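Local coordinates for protein amidohydrolase (Thermotoga maritima, PDB 3OOQ) that is probably a hydrolase of the amidohydrolase family, possibly with allantoinase activity, at residues K145-L150 with G213-R218; M152-N157 with G177-Y182; D231-A236 with Y256-V261; T235-A240 with A263-P268. All coordinates share one frame; numbering follows the deposited sequence.

Contact 1: residues K145-L150 with G213-R218; sequences KDPAGL and GEMVLR
In the beta-alpha-beta crossover that leads from strand 143-153 to its parallel neighbour 223-227, helix 208-217 packs back on the first strand, P147 against selenomethionine M215 and L150 against V216. The clan of this family is that of the TIM barrel, and the contact illustrates how such a barrel strand meets a helix of its outer layer. The tighter of the two pairs is aliphatic throughout: V216 CG2 lies 3.7 Å from L150 CB and 3.8 Å from L150 CD2, with the two side chains at roughly right angles. L150 holds CG anti to its own nitrogen, and chi1 of -180° with chi2 of 55° brings CD2, beside CB, to the valine. F245 also packs on V216, and P89 on L150.

At the corner where the chain turns, P147 follows a cis peptide bond and offers the outer carbon of its ring, CG, to M215 SE at 3.9 Å. The selenomethionine chain bends at its third torsion and crosses the proline almost perpendicularly.

Just past the helix end, R218 folds back on E214 side-on. Its NE reaches E214 OE2 at 2.9 Å, on the anti lone pair and at 162°, while R218 NH2 gives E214 OE2 a longer bond of 3.2 Å. K193 of helix 172-198 takes E214 OE1. No hydrogen bond joins strand segment to helix segment, so their cohesion rests on shape and dispersion, while the charges of E214 and R218 pair at the helix end, with K193 as a second partner of E214.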
# COMPACT_ATOMS: atom_id res chain seq x y z
N LYS F 145 -22.86 -18.70 34.88
CA LYS F 145 -23.42 -17.35 34.94
C LYS F 145 -23.09 -16.65 33.65
O LYS F 145 -21.92 -16.45 33.33
CB LYS F 145 -22.83 -16.57 36.12
CG LYS F 145 -23.41 -15.19 36.26
CD LYS F 145 -22.85 -14.46 37.45
CE LYS F 145 -23.44 -13.06 37.53
NZ LYS F 145 -22.85 -12.30 38.65
N ASP F 146 -24.13 -16.29 32.92
CA ASP F 146 -23.96 -15.64 31.63
C ASP F 146 -25.09 -14.65 31.42
O ASP F 146 -26.26 -15.03 31.52
CB ASP F 146 -24.00 -16.67 30.52
CG ASP F 146 -24.00 -16.05 29.15
OD1 ASP F 146 -23.02 -15.37 28.79
OD2 ASP F 146 -24.99 -16.24 28.42
N PRO F 147 -24.76 -13.36 31.15
CA PRO F 147 -23.42 -12.75 31.15
C PRO F 147 -22.93 -12.50 32.58
O PRO F 147 -23.76 -12.40 33.48
CB PRO F 147 -23.65 -11.41 30.45
CG PRO F 147 -25.09 -11.07 30.77
CD PRO F 147 -25.81 -12.41 30.74
N ALA F 148 -21.62 -12.40 32.77
CA ALA F 148 -21.08 -12.20 34.11
C ALA F 148 -20.41 -10.83 34.29
O ALA F 148 -20.12 -10.41 35.41
CB ALA F 148 -20.12 -13.32 34.47
N GLY F 149 -20.15 -10.14 33.18
CA GLY F 149 -19.42 -8.88 33.21
C GLY F 149 -19.24 -8.30 31.81
O GLY F 149 -19.38 -9.01 30.81
N LEU F 150 -18.96 -7.00 31.73
CA LEU F 150 -18.65 -6.35 30.47
C LEU F 150 -17.19 -5.90 30.54
O LEU F 150 -16.83 -5.04 31.34
CB LEU F 150 -19.58 -5.16 30.20
CG LEU F 150 -19.32 -4.39 28.88
CD1 LEU F 150 -19.37 -5.35 27.70
CD2 LEU F 150 -20.34 -3.27 28.68
N GLY F 213 -25.03 -2.37 27.74
CA GLY F 213 -24.64 -1.16 28.47
C GLY F 213 -25.66 -0.86 29.55
O GLY F 213 -25.31 -0.47 30.67
N GLU F 214 -26.93 -1.03 29.20
CA GLU F 214 -28.03 -0.81 30.14
C GLU F 214 -27.92 -1.78 31.33
O GLU F 214 -28.12 -1.39 32.49
CB GLU F 214 -29.38 -0.93 29.43
CG GLU F 214 -30.59 -0.85 30.38
CD GLU F 214 -31.94 -0.87 29.67
OE1 GLU F 214 -32.01 -1.06 28.43
OE2 GLU F 214 -32.95 -0.70 30.37
N MSE F 215 -27.57 -3.03 31.04
CA MSE F 215 -27.35 -4.02 32.10
C MSE F 215 -26.32 -3.54 33.11
O MSE F 215 -26.55 -3.63 34.31
CB MSE F 215 -26.91 -5.37 31.54
CG MSE F 215 -28.04 -6.15 30.92
SE MSE F 215 -27.37 -7.91 30.42
CE MSE F 215 -27.18 -7.69 28.45
N VAL F 216 -25.22 -3.02 32.59
CA VAL F 216 -24.16 -2.42 33.40
C VAL F 216 -24.66 -1.21 34.19
O VAL F 216 -24.42 -1.12 35.38
CB VAL F 216 -22.91 -2.06 32.55
CG1 VAL F 216 -21.86 -1.31 33.41
CG2 VAL F 216 -22.30 -3.30 31.95
N LEU F 217 -25.38 -0.30 33.54
CA LEU F 217 -25.89 0.89 34.24
C LEU F 217 -26.95 0.57 35.28
O LEU F 217 -27.07 1.29 36.28
CB LEU F 217 -26.38 1.97 33.26
CG LEU F 217 -25.30 2.60 32.37
CD1 LEU F 217 -25.82 3.90 31.77
CD2 LEU F 217 -24.00 2.88 33.14
N ARG F 218 -27.70 -0.50 35.06
CA ARG F 218 -28.69 -0.97 36.05
C ARG F 218 -28.03 -1.88 37.07
O ARG F 218 -28.71 -2.47 37.89
CB ARG F 218 -29.84 -1.71 35.36
CG ARG F 218 -30.81 -0.82 34.61
CD ARG F 218 -31.98 -1.64 34.07
NE ARG F 218 -32.83 -0.81 33.22
CZ ARG F 218 -33.76 0.04 33.66
NH1 ARG F 218 -33.99 0.17 34.96
NH2 ARG F 218 -34.45 0.78 32.80

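Contact 2: residues M152-N157 with G177-Y182; sequences MAFGEN and GVIRDY
I179 carries this contact for residues 177-182, meeting M152, A153 and F154 where strand 143-153 runs out into the loop before helix 156-164. The segment starts at G177, whose carbonyl oxygen takes the backbone N-H of D181, and V178 turns to V87 of a loop.

At I179 the helix faces the strand end. Its CG1 stands anti to the carbonyl carbon, and chi1 of -65° with an extended chi2 of 162° puts I179 CD1 at the far end of the F154 ring: CZ is 3.6 Å away, CE2 3.8 Å and CE1 4.1 Å. I179 CD1 also comes within 4.1 Å of A153 O. The other branch turns to selenomethionine M152, where I179 CG2 lies 4.2 Å from M152 SE, so the two arms of one isoleucine are divided between two side chains at the strand end.

R180, next along, leaves this interface and forms salt bridges with E242 and with D95 of the second subunit. D181 pairs with K185 one turn further on. Y182 closes the segment, its hydroxyl bonded to the carbonyl oxygen of K209 and its ring against P89.

Helix 172-198 thus covers the end of a strand in the barrel wall through one buried aliphatic residue and leaves its charged positions to other partners. F154 is also packed by helix 230-243, through T235, A236 and I239 among others, which makes its ring a shared element between two helices. With no hydrogen bond across, the union of I179 with the strand end rests on van der Waals packing, mostly apolar, and it depends on how closely methyl, selenium and ring carbons fit.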
# COMPACT_ATOMS: atom_id res chain seq x y z
N MSE F 152 -13.73 -4.13 29.60
CA MSE F 152 -13.27 -2.85 29.06
C MSE F 152 -11.78 -2.78 29.27
O MSE F 152 -11.25 -3.53 30.09
CB MSE F 152 -13.97 -1.67 29.76
CG MSE F 152 -15.46 -1.70 29.58
SE MSE F 152 -16.40 -0.33 30.59
CE MSE F 152 -18.02 -1.36 31.00
N ALA F 153 -11.10 -1.90 28.54
CA ALA F 153 -9.63 -1.82 28.59
C ALA F 153 -9.11 -0.41 28.47
O ALA F 153 -9.62 0.36 27.66
CB ALA F 153 -9.00 -2.70 27.52
N PHE F 154 -8.07 -0.13 29.25
CA PHE F 154 -7.39 1.16 29.35
C PHE F 154 -5.92 0.91 29.13
O PHE F 154 -5.50 -0.25 29.06
CB PHE F 154 -7.58 1.74 30.78
CG PHE F 154 -9.00 2.10 31.07
CD1 PHE F 154 -9.92 1.12 31.47
CD2 PHE F 154 -9.45 3.38 30.86
CE1 PHE F 154 -11.26 1.45 31.70
CE2 PHE F 154 -10.78 3.72 31.08
CZ PHE F 154 -11.68 2.75 31.51
N GLY F 155 -5.15 1.99 29.00
CA GLY F 155 -3.70 1.88 28.91
C GLY F 155 -3.22 1.59 27.50
O GLY F 155 -3.86 1.97 26.52
N GLU F 156 -2.07 0.93 27.39
CA GLU F 156 -1.34 0.81 26.12
C GLU F 156 -2.06 -0.00 25.06
O GLU F 156 -2.04 0.38 23.88
CB GLU F 156 0.07 0.22 26.32
CG GLU F 156 1.03 1.10 27.15
CD GLU F 156 2.39 0.45 27.37
OE1 GLU F 156 2.83 -0.33 26.50
OE2 GLU F 156 3.04 0.72 28.40
N ASN F 157 -2.71 -1.10 25.46
CA ASN F 157 -3.28 -2.06 24.50
C ASN F 157 -4.31 -1.43 23.55
O ASN F 157 -4.11 -1.45 22.34
CB ASN F 157 -3.80 -3.36 25.18
CG ASN F 157 -2.68 -4.19 25.80
OD1 ASN F 157 -1.50 -3.88 25.65
ND2 ASN F 157 -3.05 -5.25 26.53
N GLY F 177 -12.51 8.84 26.23
CA GLY F 177 -13.57 9.45 25.43
C GLY F 177 -14.50 8.43 24.78
O GLY F 177 -15.72 8.62 24.77
N VAL F 178 -13.93 7.36 24.24
CA VAL F 178 -14.72 6.31 23.58
C VAL F 178 -15.69 5.64 24.57
O VAL F 178 -16.86 5.41 24.26
CB VAL F 178 -13.79 5.26 22.90
CG1 VAL F 178 -14.56 3.99 22.51
CG2 VAL F 178 -13.12 5.87 21.66
N ILE F 179 -15.19 5.32 25.76
CA ILE F 179 -16.02 4.69 26.78
C ILE F 179 -17.09 5.67 27.29
O ILE F 179 -18.27 5.31 27.41
CB ILE F 179 -15.14 4.12 27.91
CG1 ILE F 179 -14.26 2.99 27.34
CG2 ILE F 179 -16.01 3.61 29.10
CD1 ILE F 179 -13.05 2.62 28.19
N ARG F 180 -16.70 6.91 27.56
CA ARG F 180 -17.68 7.93 27.97
C ARG F 180 -18.78 8.12 26.94
O ARG F 180 -19.97 8.28 27.27
CB ARG F 180 -17.01 9.28 28.14
CG ARG F 180 -16.62 9.59 29.52
CD ARG F 180 -16.60 11.13 29.78
NE ARG F 180 -16.09 11.22 31.12
CZ ARG F 180 -14.80 11.07 31.42
NH1 ARG F 180 -14.41 11.13 32.69
NH2 ARG F 180 -13.91 10.91 30.45
N ASP F 181 -18.37 8.16 25.67
CA ASP F 181 -19.30 8.36 24.59
C ASP F 181 -20.29 7.18 24.60
O ASP F 181 -21.49 7.40 24.47
CB ASP F 181 -18.54 8.47 23.26
CG ASP F 181 -19.45 8.64 22.09
OD1 ASP F 181 -19.94 9.76 21.88
OD2 ASP F 181 -19.69 7.65 21.38
N TYR F 182 -19.77 5.96 24.75
CA TYR F 182 -20.59 4.76 24.74
C TYR F 182 -21.69 4.85 25.79
O TYR F 182 -22.89 4.69 25.50
CB TYR F 182 -19.74 3.50 24.97
CG TYR F 182 -20.56 2.24 25.22
CD1 TYR F 182 -21.41 1.73 24.23
CD2 TYR F 182 -20.49 1.57 26.44
CE1 TYR F 182 -22.16 0.61 24.44
CE2 TYR F 182 -21.24 0.39 26.66
CZ TYR F 182 -22.09 -0.06 25.65
OH TYR F 182 -22.85 -1.19 25.84

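Contact 3: residues D231-A236 with Y256-V261; sequences DDILTA and YKISKV
No ring enters the meeting of I258 with I233 and L234. The ring of Y256, two residues earlier, has CG of its neighbour K257 on one face, 3.6 Å above the plane and displaced to the rim, while its hydroxyl bonds to the carbonyl oxygen of D285.

The contact itself turns on one methyl. I258 CD1 sits 3.8 Å from I233 CG2 and 3.8 Å from both CG and CD2 of L234, touching consecutive residues of helix 230-243. I258 and L234 run past each other in opposite senses. I258, the N-cap residue of helix 259-264, keeps CG1 in the crowded position between its nitrogen and carbonyl carbon (chi1 56°), and with chi2 near 163° this brings CD1 against the other helix.

On another side of helix 230-243, T235 OG1 gives D231 O a bond of 3.0 Å, tilted 34° from the carbonyl plane. The backbone N of T235 reaches that oxygen from the opposite face, so one carbonyl oxygen accepts both donors of the threonine.

I138 of the second subunit packs on I258 and E140 of that chain on L234. Helix 230-243 and the start of helix 259-264 are therefore joined by wholly aliphatic chemistry that the subunit interface helps to bury.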
# COMPACT_ATOMS: atom_id res chain seq x y z
N ASP F 231 -2.68 5.61 37.05
CA ASP F 231 -3.59 6.60 36.49
C ASP F 231 -4.74 5.99 35.67
O ASP F 231 -5.85 6.51 35.71
CB ASP F 231 -2.85 7.69 35.68
CG ASP F 231 -2.03 7.13 34.50
OD1 ASP F 231 -1.46 6.04 34.62
OD2 ASP F 231 -1.95 7.78 33.45
N ASP F 232 -4.47 4.91 34.93
CA ASP F 232 -5.52 4.21 34.18
C ASP F 232 -6.52 3.53 35.09
O ASP F 232 -7.71 3.51 34.78
CB ASP F 232 -4.95 3.16 33.22
CG ASP F 232 -4.22 3.77 32.04
OD1 ASP F 232 -4.74 4.74 31.43
OD2 ASP F 232 -3.10 3.30 31.76
N ILE F 233 -6.05 2.95 36.20
CA ILE F 233 -6.95 2.41 37.24
C ILE F 233 -7.87 3.49 37.78
O ILE F 233 -9.08 3.30 37.89
CB ILE F 233 -6.16 1.74 38.41
CG1 ILE F 233 -5.25 0.60 37.92
CG2 ILE F 233 -7.12 1.21 39.47
CD1 ILE F 233 -4.09 0.26 38.91
N LEU F 234 -7.32 4.66 38.07
CA LEU F 234 -8.11 5.77 38.62
C LEU F 234 -9.09 6.32 37.59
O LEU F 234 -10.20 6.68 37.94
CB LEU F 234 -7.20 6.88 39.15
CG LEU F 234 -6.34 6.50 40.36
CD1 LEU F 234 -5.17 7.48 40.49
CD2 LEU F 234 -7.17 6.48 41.64
N THR F 235 -8.68 6.35 36.32
CA THR F 235 -9.59 6.76 35.23
C THR F 235 -10.76 5.79 35.14
O THR F 235 -11.91 6.21 35.01
CB THR F 235 -8.83 6.80 33.86
OG1 THR F 235 -7.84 7.82 33.91
CG2 THR F 235 -9.78 7.12 32.70
N ALA F 236 -10.47 4.49 35.18
CA ALA F 236 -11.52 3.48 35.18
C ALA F 236 -12.54 3.74 36.31
O ALA F 236 -13.76 3.72 36.09
CB ALA F 236 -10.91 2.10 35.30
N TYR F 256 -1.17 -1.32 44.00
CA TYR F 256 -0.50 -1.19 45.28
C TYR F 256 -0.10 0.25 45.60
O TYR F 256 0.02 0.63 46.76
CB TYR F 256 0.70 -2.14 45.36
CG TYR F 256 1.90 -1.76 44.51
CD1 TYR F 256 2.86 -0.85 44.98
CD2 TYR F 256 2.10 -2.34 43.25
CE1 TYR F 256 3.97 -0.51 44.19
CE2 TYR F 256 3.21 -2.01 42.46
CZ TYR F 256 4.13 -1.10 42.93
OH TYR F 256 5.23 -0.79 42.15
N LYS F 257 0.08 1.07 44.56
CA LYS F 257 0.40 2.47 44.77
C LYS F 257 -0.81 3.26 45.25
O LYS F 257 -0.67 4.32 45.82
CB LYS F 257 0.99 3.10 43.49
CG LYS F 257 2.22 2.39 42.96
CD LYS F 257 2.72 3.01 41.67
CE LYS F 257 4.06 2.40 41.29
NZ LYS F 257 4.58 2.93 39.99
N ILE F 258 -2.01 2.73 45.04
CA ILE F 258 -3.22 3.46 45.43
C ILE F 258 -4.17 2.57 46.21
O ILE F 258 -5.39 2.73 46.15
CB ILE F 258 -3.94 4.05 44.18
CG1 ILE F 258 -4.24 2.93 43.18
CG2 ILE F 258 -3.07 5.15 43.54
CD1 ILE F 258 -5.28 3.27 42.11
N SER F 259 -3.59 1.65 46.97
CA SER F 259 -4.35 0.62 47.66
C SER F 259 -5.35 1.17 48.69
O SER F 259 -6.44 0.62 48.87
CB SER F 259 -3.41 -0.41 48.30
OG SER F 259 -2.39 0.24 49.04
N LYS F 260 -4.99 2.27 49.35
CA LYS F 260 -5.88 2.88 50.35
C LYS F 260 -7.19 3.28 49.71
O LYS F 260 -8.26 2.99 50.25
CB LYS F 260 -5.21 4.09 51.03
CG LYS F 260 -4.43 3.76 52.32
CD LYS F 260 -3.40 2.62 52.15
CE LYS F 260 -2.20 2.81 53.08
NZ LYS F 260 -2.58 2.72 54.53
N VAL F 261 -7.10 3.89 48.53
CA VAL F 261 -8.30 4.28 47.80
C VAL F 261 -9.15 3.09 47.40
O VAL F 261 -10.36 3.12 47.57
CB VAL F 261 -7.95 5.15 46.56
CG1 VAL F 261 -9.21 5.66 45.90
CG2 VAL F 261 -7.10 6.33 47.00

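Contact 4: residues T235-A240 with A263-P268; sequences TAIRIA and AEKKIP
I237 and I267 approach at an oblique angle, with the end methyl of I267 set against the fork of I237. I267 CD1 lies 3.6 Å from I237 CG1, 3.7 Å from I237 CD1 and 3.9 Å from I237 CG2, so a single methyl is in touch with both branches. Each isoleucine holds CG1 anti to its carbonyl carbon and beside its nitrogen (chi1 -62° in I237, -60° in I267), which turns both longer branches to the shared interface.

The exposed K265 also reaches the same residue. Its chain runs extended beyond CG and ends with K265 NZ 3.9 Å from I237 CG2, a simple van der Waals approach; the charge itself is paired with E241, farther along helix 230-243. The lysine thereby reaches across to helix 230-243 and flanks the isoleucine pair.

The turn that carries K265 and I267 is the end of helix 259-264. K266, with positive phi, closes it in a Schellman motif, K266 N bonded to A263 O at 3.0 Å, and the chain then swings into strand 269-271, one of the parallel strands expected of a barrel. Strand 247-249 packs against both isoleucines, L247 on I237 and I249 on I267.

With an alanine in place of I237, the end methyl of I267 would probably lose the fork that holds it and a gap would be likely to open beside L247. On another side of the helix, R238 lays one face of its guanidinium over T235 CA, gives T235 OG1 a weak bond, and forms a salt bridge with D95 of the second subunit.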
# COMPACT_ATOMS: atom_id res chain seq x y z
N THR F 235 -8.68 6.35 36.32
CA THR F 235 -9.59 6.76 35.23
C THR F 235 -10.76 5.79 35.14
O THR F 235 -11.91 6.21 35.01
CB THR F 235 -8.83 6.80 33.86
OG1 THR F 235 -7.84 7.82 33.91
CG2 THR F 235 -9.78 7.12 32.70
N ALA F 236 -10.47 4.49 35.18
CA ALA F 236 -11.52 3.48 35.18
C ALA F 236 -12.54 3.74 36.31
O ALA F 236 -13.76 3.72 36.09
CB ALA F 236 -10.91 2.10 35.30
N ILE F 237 -12.03 4.04 37.51
CA ILE F 237 -12.90 4.36 38.66
C ILE F 237 -13.71 5.66 38.42
O ILE F 237 -14.93 5.71 38.69
CB ILE F 237 -12.08 4.43 39.99
CG1 ILE F 237 -11.44 3.06 40.30
CG2 ILE F 237 -12.96 4.86 41.20
CD1 ILE F 237 -10.28 3.15 41.28
N ARG F 238 -13.05 6.69 37.88
CA ARG F 238 -13.74 7.96 37.60
C ARG F 238 -14.93 7.74 36.69
O ARG F 238 -16.00 8.29 36.92
CB ARG F 238 -12.82 9.01 36.99
CG ARG F 238 -12.02 9.78 37.99
CD ARG F 238 -11.45 11.09 37.38
NE ARG F 238 -10.76 10.94 36.09
CZ ARG F 238 -9.56 10.41 35.92
NH1 ARG F 238 -8.86 9.93 36.95
NH2 ARG F 238 -9.04 10.35 34.69
N ILE F 239 -14.73 6.93 35.66
CA ILE F 239 -15.82 6.66 34.73
C ILE F 239 -16.94 5.84 35.38
O ILE F 239 -18.11 6.13 35.19
CB ILE F 239 -15.29 6.00 33.44
CG1 ILE F 239 -14.52 7.07 32.62
CG2 ILE F 239 -16.46 5.42 32.63
CD1 ILE F 239 -13.61 6.52 31.56
N ALA F 240 -16.56 4.82 36.14
CA ALA F 240 -17.54 3.99 36.85
C ALA F 240 -18.41 4.87 37.75
O ALA F 240 -19.63 4.71 37.78
CB ALA F 240 -16.85 2.91 37.66
N ALA F 263 -9.24 0.07 48.77
CA ALA F 263 -9.82 -0.45 50.02
C ALA F 263 -11.04 0.36 50.51
O ALA F 263 -12.11 -0.20 50.74
CB ALA F 263 -8.76 -0.53 51.11
N GLU F 264 -10.87 1.68 50.64
CA GLU F 264 -11.96 2.56 51.09
C GLU F 264 -13.19 2.40 50.21
O GLU F 264 -14.31 2.28 50.71
CB GLU F 264 -11.53 4.04 51.09
CG GLU F 264 -10.63 4.48 52.23
CD GLU F 264 -9.96 5.84 51.97
OE1 GLU F 264 -10.49 6.66 51.17
OE2 GLU F 264 -8.88 6.10 52.57
N LYS F 265 -12.98 2.41 48.89
CA LYS F 265 -14.08 2.33 47.93
C LYS F 265 -14.57 0.90 47.68
O LYS F 265 -15.49 0.70 46.87
CB LYS F 265 -13.69 3.01 46.61
CG LYS F 265 -13.53 4.53 46.73
CD LYS F 265 -13.09 5.16 45.42
CE LYS F 265 -13.08 6.68 45.55
NZ LYS F 265 -13.02 7.36 44.22
N LYS F 266 -13.97 -0.09 48.34
CA LYS F 266 -14.42 -1.48 48.19
C LYS F 266 -14.33 -1.99 46.73
O LYS F 266 -15.22 -2.71 46.26
CB LYS F 266 -15.86 -1.65 48.68
CG LYS F 266 -16.05 -1.91 50.16
CD LYS F 266 -15.68 -0.71 50.98
CE LYS F 266 -16.45 -0.66 52.32
NZ LYS F 266 -16.56 -2.01 52.93
N ILE F 267 -13.28 -1.60 46.03
CA ILE F 267 -13.10 -2.04 44.64
C ILE F 267 -12.20 -3.27 44.59
O ILE F 267 -11.06 -3.25 45.07
CB ILE F 267 -12.55 -0.90 43.74
CG1 ILE F 267 -13.54 0.27 43.75
CG2 ILE F 267 -12.31 -1.41 42.29
CD1 ILE F 267 -12.95 1.61 43.28
N PRO F 268 -12.71 -4.36 44.02
CA PRO F 268 -11.87 -5.53 44.03
C PRO F 268 -10.90 -5.50 42.86
O PRO F 268 -11.14 -4.77 41.87
CB PRO F 268 -12.86 -6.68 43.87
CG PRO F 268 -13.98 -6.08 43.07
CD PRO F 268 -14.08 -4.65 43.53

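How the contacts relate
From the N terminus, strand 143-153 supplies the first arm of both contact 1 and contact 2. Contact 2 closes at helix 172-198, and contact 1 only at the following helix, 208-217, so the shorter loop lies wholly within the longer; Y182 and G213 bring the two into touch. After strand 223-227, contacts 3 and 4 start from the same stretch of helix 230-243, sharing T235 and A236, and close one after the other, at 256-261 and 263-268, binding both ends of helix 259-264 to one helix. F154, just past the strand, packs on A236 and so links contact 2 to this later pair.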